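Local atomic coordinates of carbon monoxide dehydrogenase (Thermococcus sp. AM4, PDB entry 6T7J), a protein that catalyses the oxidation of carbon monoxide to carbon dioxide, probably at a nickel-iron-sulfur cluster, present here without its nickel. Residues V85-L90 with H202-G207; P553-E558 with T574-V579; A81-A86 with V208-V213. All coordinates share one frame; numbering follows the deposited sequence.

Interaction 1: residues V85-L90 with H202-G207. With SF4 (iron/sulfur cluster), chain D.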
loop_
_atom_site.group_PDB
_atom_site.type_symbol
_atom_site.label_atom_id
_atom_site.label_comp_id
_atom_site.label_asym_id
_atom_site.label_seq_id
_atom_site.Cartn_x
_atom_site.Cartn_y
_atom_site.Cartn_z
ATOM N N VAL A 85 15.680 -0.383 -3.875
ATOM C CA VAL A 85 15.095 -0.603 -5.197
ATOM C C VAL A 85 13.988 -1.651 -5.121
ATOM O O VAL A 85 12.888 -1.460 -5.662
ATOM C CB VAL A 85 16.187 -1.007 -6.204
ATOM C CG1 VAL A 85 15.559 -1.564 -7.470
ATOM C CG2 VAL A 85 17.081 0.178 -6.521
ATOM N N ALA A 86 14.261 -2.774 -4.443
ATOM C CA ALA A 86 13.267 -3.838 -4.352
ATOM C C ALA A 86 12.015 -3.367 -3.624
ATOM O O ALA A 86 10.895 -3.687 -4.036
ATOM C CB ALA A 86 13.870 -5.061 -3.659
ATOM N N ARG A 87 12.179 -2.585 -2.552
ATOM C CA ARG A 87 11.025 -2.101 -1.800
ATOM C C ARG A 87 10.179 -1.143 -2.630
ATOM O O ARG A 87 8.942 -1.235 -2.629
ATOM C CB ARG A 87 11.483 -1.420 -0.508
ATOM C CG ARG A 87 11.976 -2.377 0.569
ATOM C CD ARG A 87 12.080 -1.693 1.926
ATOM N NE ARG A 87 12.985 -0.544 1.912
ATOM C CZ ARG A 87 13.481 0.027 3.006
ATOM N NH1 ARG A 87 13.161 -0.443 4.204
ATOM N NH2 ARG A 87 14.295 1.070 2.907
ATOM N N ASN A 88 10.823 -0.208 -3.336
ATOM C CA ASN A 88 10.064 0.727 -4.161
ATOM C C ASN A 88 9.304 -0.006 -5.263
ATOM O O ASN A 88 8.128 0.291 -5.530
ATOM C CB ASN A 88 11.003 1.786 -4.744
ATOM C CG ASN A 88 11.669 2.636 -3.670
ATOM O OD1 ASN A 88 11.180 2.734 -2.545
ATOM N ND2 ASN A 88 12.790 3.257 -4.018
ATOM N N LEU A 89 9.946 -0.994 -5.896
ATOM C CA LEU A 89 9.246 -1.786 -6.904
ATOM C C LEU A 89 8.090 -2.570 -6.289
ATOM O O LEU A 89 7.026 -2.720 -6.908
ATOM C CB LEU A 89 10.222 -2.730 -7.606
ATOM C CG LEU A 89 9.737 -3.254 -8.959
ATOM C CD1 LEU A 89 9.880 -2.180 -10.030
ATOM C CD2 LEU A 89 10.485 -4.517 -9.354
ATOM N N LEU A 90 8.284 -3.085 -5.072
ATOM C CA LEU A 90 7.212 -3.798 -4.388
ATOM C C LEU A 90 6.013 -2.889 -4.158
ATOM O O LEU A 90 4.862 -3.319 -4.296
ATOM C CB LEU A 90 7.718 -4.362 -3.060
ATOM C CG LEU A 90 6.719 -5.262 -2.336
ATOM C CD1 LEU A 90 6.242 -6.310 -3.299
ATOM C CD2 LEU A 90 7.326 -5.914 -1.105
ATOM N N HIS A 202 3.494 -3.628 4.378
ATOM C CA HIS A 202 4.176 -3.929 5.636
ATOM C C HIS A 202 5.645 -4.285 5.414
ATOM O O HIS A 202 6.511 -3.839 6.174
ATOM C CB HIS A 202 3.454 -5.067 6.365
ATOM C CG HIS A 202 4.155 -5.540 7.603
ATOM N ND1 HIS A 202 4.105 -6.849 8.032
ATOM C CD2 HIS A 202 4.918 -4.878 8.506
ATOM C CE1 HIS A 202 4.808 -6.975 9.143
ATOM N NE2 HIS A 202 5.314 -5.794 9.451
ATOM N N ARG A 203 5.944 -5.079 4.382
ATOM C CA ARG A 203 7.315 -5.526 4.145
ATOM C C ARG A 203 8.235 -4.355 3.826
ATOM O O ARG A 203 9.390 -4.323 4.268
ATOM C CB ARG A 203 7.346 -6.544 3.005
ATOM C CG ARG A 203 6.920 -7.947 3.390
ATOM C CD ARG A 203 7.038 -8.896 2.204
ATOM N NE ARG A 203 6.573 -10.242 2.531
ATOM C CZ ARG A 203 7.373 -11.261 2.825
ATOM N NH1 ARG A 203 6.857 -12.448 3.113
ATOM N NH2 ARG A 203 8.689 -11.096 2.832
ATOM N N THR A 204 7.743 -3.386 3.055
ATOM C CA THR A 204 8.527 -2.216 2.684
ATOM C C THR A 204 8.638 -1.192 3.806
ATOM O O THR A 204 9.453 -0.268 3.698
ATOM C CB THR A 204 7.918 -1.550 1.451
ATOM O OG1 THR A 204 6.603 -1.076 1.769
ATOM C CG2 THR A 204 7.831 -2.545 0.305
ATOM N N HIS A 205 7.835 -1.324 4.862
ATOM C CA HIS A 205 7.980 -0.477 6.038
ATOM C C HIS A 205 9.406 -0.565 6.568
ATOM O O HIS A 205 10.089 -1.581 6.398
ATOM C CB HIS A 205 6.977 -0.910 7.111
ATOM C CG HIS A 205 6.875 0.026 8.273
ATOM N ND1 HIS A 205 7.817 0.071 9.279
ATOM C CD2 HIS A 205 5.926 0.933 8.607
ATOM C CE1 HIS A 205 7.461 0.976 10.171
ATOM N NE2 HIS A 205 6.316 1.513 9.789
ATOM N N ILE A 206 9.872 0.522 7.191
ATOM C CA ILE A 206 11.254 0.553 7.653
ATOM C C ILE A 206 11.489 -0.582 8.639
ATOM O O ILE A 206 10.678 -0.832 9.540
ATOM C CB ILE A 206 11.605 1.913 8.276
ATOM C CG1 ILE A 206 13.029 1.850 8.826
ATOM C CG2 ILE A 206 10.622 2.287 9.385
ATOM C CD1 ILE A 206 13.649 3.170 9.105
ATOM N N GLY A 207 12.589 -1.303 8.443
ATOM C CA GLY A 207 12.978 -2.341 9.376
ATOM C C GLY A 207 12.145 -3.603 9.339
ATOM O O GLY A 207 12.019 -4.277 10.365
HETATM FE FE1 SF4 D . 15.958 3.546 5.672
HETATM FE FE2 SF4 D . 14.477 4.494 3.581
HETATM FE FE3 SF4 D . 16.421 6.136 4.726
HETATM FE FE4 SF4 D . 14.085 5.372 5.995
HETATM S S1 SF4 D . 14.275 6.717 4.135
HETATM S S2 SF4 D . 16.217 5.461 6.909
HETATM S S3 SF4 D . 13.708 3.217 5.336
HETATM S S4 SF4 D . 16.757 4.163 3.600
HETATM O O HOH W 1 14.509 -0.251 6.812
HETATM O O HOH W 2 11.836 -2.818 5.197
#
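R87 and I206 belong to the pocket of the iron/sulfur cluster SF4, and this contact sets the arginine against the turn that carries the isoleucine. The chain of R87 passes T204 in the opposite direction, with CD 3.5 Å from T204 O. A bend at chi3 (-59°) swings the guanidinium to the cluster, where R87 NH2 comes within 3.3 Å of the sulfide S3. I206 reaches the same sulfide with CD1, at 3.8 Å. No direct hydrogen bond joins the two segments. R87 NH1 instead gives to two waters. One of them also accepts from G207 N at 2.7 Å. The other lies in the guanidinium plane, within reach of R203 O and H205 O. A leucine in place of R87 would probably leave S3 without its neighbouring positive charge and both waters without a shared donor. Behind the polar end, T204 CG2 rests against R87 O (3.4 Å) and L90 CD2 (3.7 Å). T204 OG1 turns to R91 NE and C200 O. The contact joins helix 81-115 to the end of helix 193-203. L215 of helix 212-242 packs on R87 and L90, and H205 and I206 meet the second subunit.

Interaction 2: residues P553-E558 with T574-V579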
loop_
_atom_site.group_PDB
_atom_site.type_symbol
_atom_site.label_atom_id
_atom_site.label_comp_id
_atom_site.label_asym_id
_atom_site.label_seq_id
_atom_site.Cartn_x
_atom_site.Cartn_y
_atom_site.Cartn_z
ATOM N N PRO A 553 5.382 -1.826 -24.293
ATOM C CA PRO A 553 6.392 -0.975 -24.944
ATOM C C PRO A 553 6.482 0.433 -24.381
ATOM O O PRO A 553 7.557 1.038 -24.449
ATOM C CB PRO A 553 5.947 -0.958 -26.415
ATOM C CG PRO A 553 4.938 -2.057 -26.548
ATOM C CD PRO A 553 4.289 -2.185 -25.209
ATOM N N GLU A 554 5.394 0.988 -23.848
ATOM C CA GLU A 554 5.364 2.395 -23.454
ATOM C C GLU A 554 4.680 2.566 -22.103
ATOM O O GLU A 554 3.971 3.551 -21.866
ATOM C CB GLU A 554 4.671 3.248 -24.518
ATOM C CG GLU A 554 5.200 3.041 -25.932
ATOM C CD GLU A 554 4.332 3.691 -26.991
ATOM O OE1 GLU A 554 3.585 4.635 -26.660
ATOM O OE2 GLU A 554 4.400 3.258 -28.160
ATOM N N TRP A 555 4.899 1.622 -21.191
ATOM C CA TRP A 555 4.184 1.610 -19.923
ATOM C C TRP A 555 4.569 2.807 -19.053
ATOM O O TRP A 555 5.647 3.392 -19.188
ATOM C CB TRP A 555 4.459 0.310 -19.167
ATOM C CG TRP A 555 5.843 0.227 -18.602
ATOM C CD1 TRP A 555 6.953 -0.270 -19.221
ATOM C CD2 TRP A 555 6.266 0.653 -17.298
ATOM N NE1 TRP A 555 8.041 -0.177 -18.386
ATOM C CE2 TRP A 555 7.647 0.385 -17.201
ATOM C CE3 TRP A 555 5.613 1.232 -16.206
ATOM C CZ2 TRP A 555 8.384 0.678 -16.055
ATOM C CZ3 TRP A 555 6.346 1.523 -15.071
ATOM C CH2 TRP A 555 7.717 1.246 -15.004
ATOM N N MET A 556 3.656 3.169 -18.148
ATOM C CA MET A 556 3.928 4.194 -17.142
ATOM C C MET A 556 3.291 3.929 -15.786
ATOM O O MET A 556 3.797 4.450 -14.785
ATOM C CB MET A 556 3.472 5.577 -17.633
ATOM C CG MET A 556 1.961 5.742 -17.765
ATOM S SD MET A 556 1.118 6.270 -16.254
ATOM C CE MET A 556 -0.583 5.883 -16.668
ATOM N N SER A 557 2.217 3.150 -15.699
ATOM C CA SER A 557 1.447 3.019 -14.472
ATOM C C SER A 557 1.973 1.884 -13.599
ATOM O O SER A 557 2.648 0.963 -14.063
ATOM C CB SER A 557 -0.029 2.781 -14.792
ATOM O OG SER A 557 -0.252 1.437 -15.186
ATOM N N GLU A 558 1.646 1.964 -12.306
ATOM C CA GLU A 558 1.946 0.863 -11.396
ATOM C C GLU A 558 1.115 -0.370 -11.733
ATOM O O GLU A 558 1.553 -1.507 -11.492
ATOM C CB GLU A 558 1.715 1.311 -9.951
ATOM C CG GLU A 558 2.686 2.393 -9.478
ATOM C CD GLU A 558 2.180 3.166 -8.268
ATOM O OE1 GLU A 558 2.939 3.296 -7.283
ATOM O OE2 GLU A 558 1.027 3.646 -8.297
ATOM N N THR A 574 8.730 -11.463 -20.828
ATOM C CA THR A 574 8.008 -10.195 -20.833
ATOM C C THR A 574 8.975 -9.045 -21.088
ATOM O O THR A 574 9.880 -8.798 -20.283
ATOM C CB THR A 574 7.269 -9.989 -19.508
ATOM O OG1 THR A 574 6.310 -11.040 -19.329
ATOM C CG2 THR A 574 6.551 -8.644 -19.490
ATOM N N HIS A 575 8.764 -8.334 -22.193
ATOM C CA HIS A 575 9.604 -7.214 -22.589
ATOM C C HIS A 575 9.031 -5.900 -22.074
ATOM O O HIS A 575 7.812 -5.702 -22.055
ATOM C CB HIS A 575 9.734 -7.151 -24.113
ATOM C CG HIS A 575 9.962 -5.769 -24.644
ATOM N ND1 HIS A 575 8.974 -5.035 -25.265
ATOM C CD2 HIS A 575 11.067 -4.985 -24.642
ATOM C CE1 HIS A 575 9.461 -3.861 -25.627
ATOM N NE2 HIS A 575 10.728 -3.805 -25.258
ATOM N N LEU A 576 9.923 -5.005 -21.656
ATOM C CA LEU A 576 9.565 -3.656 -21.243
ATOM C C LEU A 576 10.223 -2.662 -22.189
ATOM O O LEU A 576 11.425 -2.760 -22.460
ATOM C CB LEU A 576 10.004 -3.380 -19.803
ATOM C CG LEU A 576 9.561 -4.374 -18.730
ATOM C CD1 LEU A 576 9.960 -3.865 -17.356
ATOM C CD2 LEU A 576 8.060 -4.613 -18.806
ATOM N N GLY A 577 9.439 -1.712 -22.687
ATOM C CA GLY A 577 9.961 -0.694 -23.575
ATOM C C GLY A 577 10.301 0.589 -22.848
ATOM O O GLY A 577 10.877 1.512 -23.431
ATOM N N VAL A 578 9.932 0.660 -21.573
ATOM C CA VAL A 578 10.325 1.745 -20.683
ATOM C C VAL A 578 11.120 1.129 -19.541
ATOM O O VAL A 578 10.714 0.104 -18.981
ATOM C CB VAL A 578 9.105 2.527 -20.158
ATOM C CG1 VAL A 578 9.519 3.518 -19.081
ATOM C CG2 VAL A 578 8.403 3.246 -21.303
ATOM N N VAL A 579 12.253 1.739 -19.212
ATOM C CA VAL A 579 13.175 1.182 -18.224
ATOM C C VAL A 579 12.582 1.334 -16.828
ATOM O O VAL A 579 12.355 2.463 -16.372
ATOM C CB VAL A 579 14.555 1.853 -18.309
ATOM C CG1 VAL A 579 15.530 1.170 -17.367
ATOM C CG2 VAL A 579 15.075 1.824 -19.739
#
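NE1 of W555 gives a hydrogen bond to V578 O, 2.8 Å long with an angle of 145° at the hydrogen. The acceptor is tilted from the indole plane, and NE1 stands above the carbonyl plane. The contact lies in a beta-alpha-beta crossover: strand 548-552, helix 558-569 and strand 574-576, the two strands parallel neighbours in a sheet. Both loops leave the C-terminal ends of these strands. W555 has CG between the backbone N and the carbonyl carbon (chi1 72°), which swings its indole to the second loop. V578 then covers one face of the ring. Its CB makes a CH-pi contact 3.8 Å from the centroid of the five-membered ring, and CG1 sits over the same face toward the rim. The other methyl, CG2, is 3.5 Å from W555 O, an oxygen that also accepts from N453 ND2. A560 and V561 of helix 558-569 and A59 of the second subunit pack on the indole. M556 and S557, which follow W555, touch the broken Fe4S4 cluster, and S557 is the N-cap of helix 558-569. G577 CA makes a CA-H...O contact with P553 O at 3.1 Å; a CB here would clash with that oxygen.

Interaction 3: residues A81-A86 with V208-V213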
loop_
_atom_site.group_PDB
_atom_site.type_symbol
_atom_site.label_atom_id
_atom_site.label_comp_id
_atom_site.label_asym_id
_atom_site.label_seq_id
_atom_site.Cartn_x
_atom_site.Cartn_y
_atom_site.Cartn_z
ATOM N N ALA A 81 21.354 -0.404 -1.659
ATOM C CA ALA A 81 20.631 -0.061 -2.879
ATOM C C ALA A 81 19.679 -1.177 -3.295
ATOM O O ALA A 81 18.567 -0.906 -3.768
ATOM C CB ALA A 81 21.616 0.252 -4.004
ATOM N N ASP A 82 20.101 -2.435 -3.130
ATOM C CA ASP A 82 19.241 -3.565 -3.475
ATOM C C ASP A 82 17.928 -3.501 -2.706
ATOM O O ASP A 82 16.842 -3.625 -3.289
ATOM C CB ASP A 82 19.965 -4.884 -3.190
ATOM C CG ASP A 82 21.329 -4.966 -3.854
ATOM O OD1 ASP A 82 21.575 -4.218 -4.825
ATOM O OD2 ASP A 82 22.159 -5.786 -3.403
ATOM N N THR A 83 18.015 -3.291 -1.390
ATOM C CA THR A 83 16.820 -3.231 -0.554
ATOM C C THR A 83 15.891 -2.106 -0.994
ATOM O O THR A 83 14.681 -2.308 -1.140
ATOM C CB THR A 83 17.217 -3.050 0.911
ATOM O OG1 THR A 83 17.867 -4.237 1.382
ATOM C CG2 THR A 83 15.988 -2.768 1.770
ATOM N N ILE A 84 16.444 -0.911 -1.208
ATOM C CA ILE A 84 15.614 0.249 -1.516
ATOM C C ILE A 84 14.932 0.081 -2.869
ATOM O O ILE A 84 13.730 0.351 -3.014
ATOM C CB ILE A 84 16.464 1.530 -1.450
ATOM C CG1 ILE A 84 16.878 1.807 -0.001
ATOM C CG2 ILE A 84 15.709 2.712 -2.038
ATOM C CD1 ILE A 84 18.068 2.724 0.140
ATOM N N VAL A 85 15.680 -0.383 -3.875
ATOM C CA VAL A 85 15.095 -0.603 -5.197
ATOM C C VAL A 85 13.988 -1.651 -5.121
ATOM O O VAL A 85 12.888 -1.460 -5.662
ATOM C CB VAL A 85 16.187 -1.007 -6.204
ATOM C CG1 VAL A 85 15.559 -1.564 -7.470
ATOM C CG2 VAL A 85 17.081 0.178 -6.521
ATOM N N ALA A 86 14.261 -2.774 -4.443
ATOM C CA ALA A 86 13.267 -3.838 -4.352
ATOM C C ALA A 86 12.015 -3.367 -3.624
ATOM O O ALA A 86 10.895 -3.687 -4.036
ATOM C CB ALA A 86 13.870 -5.061 -3.659
ATOM N N VAL A 208 11.574 -3.953 8.188
ATOM C CA VAL A 208 10.849 -5.215 8.091
ATOM C C VAL A 208 11.594 -6.154 7.145
ATOM O O VAL A 208 12.469 -6.909 7.585
ATOM C CB VAL A 208 9.384 -4.991 7.673
ATOM C CG1 VAL A 208 8.558 -6.224 7.983
ATOM C CG2 VAL A 208 8.811 -3.798 8.420
ATOM N N ASP A 209 11.282 -6.123 5.850
ATOM C CA ASP A 209 11.923 -7.014 4.882
ATOM C C ASP A 209 12.982 -6.240 4.102
ATOM O O ASP A 209 12.656 -5.348 3.311
ATOM C CB ASP A 209 10.900 -7.642 3.937
ATOM C CG ASP A 209 11.454 -8.860 3.196
ATOM O OD1 ASP A 209 12.688 -9.074 3.220
ATOM O OD2 ASP A 209 10.653 -9.608 2.591
ATOM N N ALA A 210 14.251 -6.595 4.318
ATOM C CA ALA A 210 15.370 -5.968 3.629
ATOM C C ALA A 210 15.995 -6.851 2.558
ATOM O O ALA A 210 16.885 -6.382 1.840
ATOM C CB ALA A 210 16.455 -5.559 4.637
ATOM N N ASP A 211 15.564 -8.100 2.433
ATOM C CA ASP A 211 16.129 -9.009 1.442
ATOM C C ASP A 211 15.445 -8.793 0.095
ATOM O O ASP A 211 14.215 -8.863 0.015
ATOM C CB ASP A 211 15.959 -10.461 1.893
ATOM C CG ASP A 211 16.807 -11.436 1.090
ATOM O OD1 ASP A 211 16.743 -11.413 -0.156
ATOM O OD2 ASP A 211 17.537 -12.237 1.708
ATOM N N PRO A 212 16.200 -8.538 -0.976
ATOM C CA PRO A 212 15.557 -8.336 -2.284
ATOM C C PRO A 212 14.820 -9.564 -2.783
ATOM O O PRO A 212 13.777 -9.432 -3.439
ATOM C CB PRO A 212 16.732 -7.975 -3.206
ATOM C CG PRO A 212 17.876 -7.647 -2.292
ATOM C CD PRO A 212 17.666 -8.452 -1.057
ATOM N N VAL A 213 15.323 -10.761 -2.477
ATOM C CA VAL A 213 14.707 -11.980 -2.988
ATOM C C VAL A 213 13.314 -12.163 -2.399
ATOM O O VAL A 213 12.345 -12.389 -3.130
ATOM C CB VAL A 213 15.606 -13.197 -2.705
ATOM C CG1 VAL A 213 14.815 -14.489 -2.850
ATOM C CG2 VAL A 213 16.805 -13.195 -3.642
#
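T83 OG1 donates to A210 O across a separation of only 2.4 Å. The bond is plausible, but so short a length is doubtful. With OG1 anti to the carbonyl carbon (chi1 -68°), the hydroxyl leaves the helix beside the backbone N and meets the backbone oxygen of A210. The methyl CG2 of T83 lies 3.8 Å from A210 CA. One helical turn spans the rest of the contact: P212 lies over D82 and A86. Its CG touches D82 CB at 3.6 Å, while its CB is 4.1 Å from A86 CB. Residues 208-213 lead into the N-terminus of helix 212-242, and two aspartates shape that entry. D209 OD1 accepts from D211 N at 3.1 Å, an Asx turn that holds the A210 peptide in a tight bend. D211 is the N-cap, and its OD1 uses the anti lone pair to accept from V213 N at 2.8 Å. P212, the first residue of the helix, needs no such bond because its N carries no hydrogen. The other oxygen of D209, OD2, forms a salt bridge with R203. D82 OD1 is hydrogen-bonded to S585 OG, just before helix 586-595. On the second subunit, P346 packs on A210 and K365 on D209.

Interactions 1 and 3 use successive, overlapping turns of helix 81-115 and share V85 and A86; their centres are 6 Å apart. Their partner segments follow each other in the chain, and R87 CD of interaction 1 packs near D209 O of interaction 3. All three contacts are largely buried and touch the second subunit, but interaction 2 lies deeper: its centre is about 12 Å from the chain's centre, against about 25 and 28 Å for interactions 1 and 3. Interaction 2 joins loops of a parallel sheet beside the broken Fe4S4 cluster through an aromatic face and an indole bond. Interaction 1 relies on charge and water beside SF4. Interaction 3 pairs a hydroxyl bond with proline packing at a helix start.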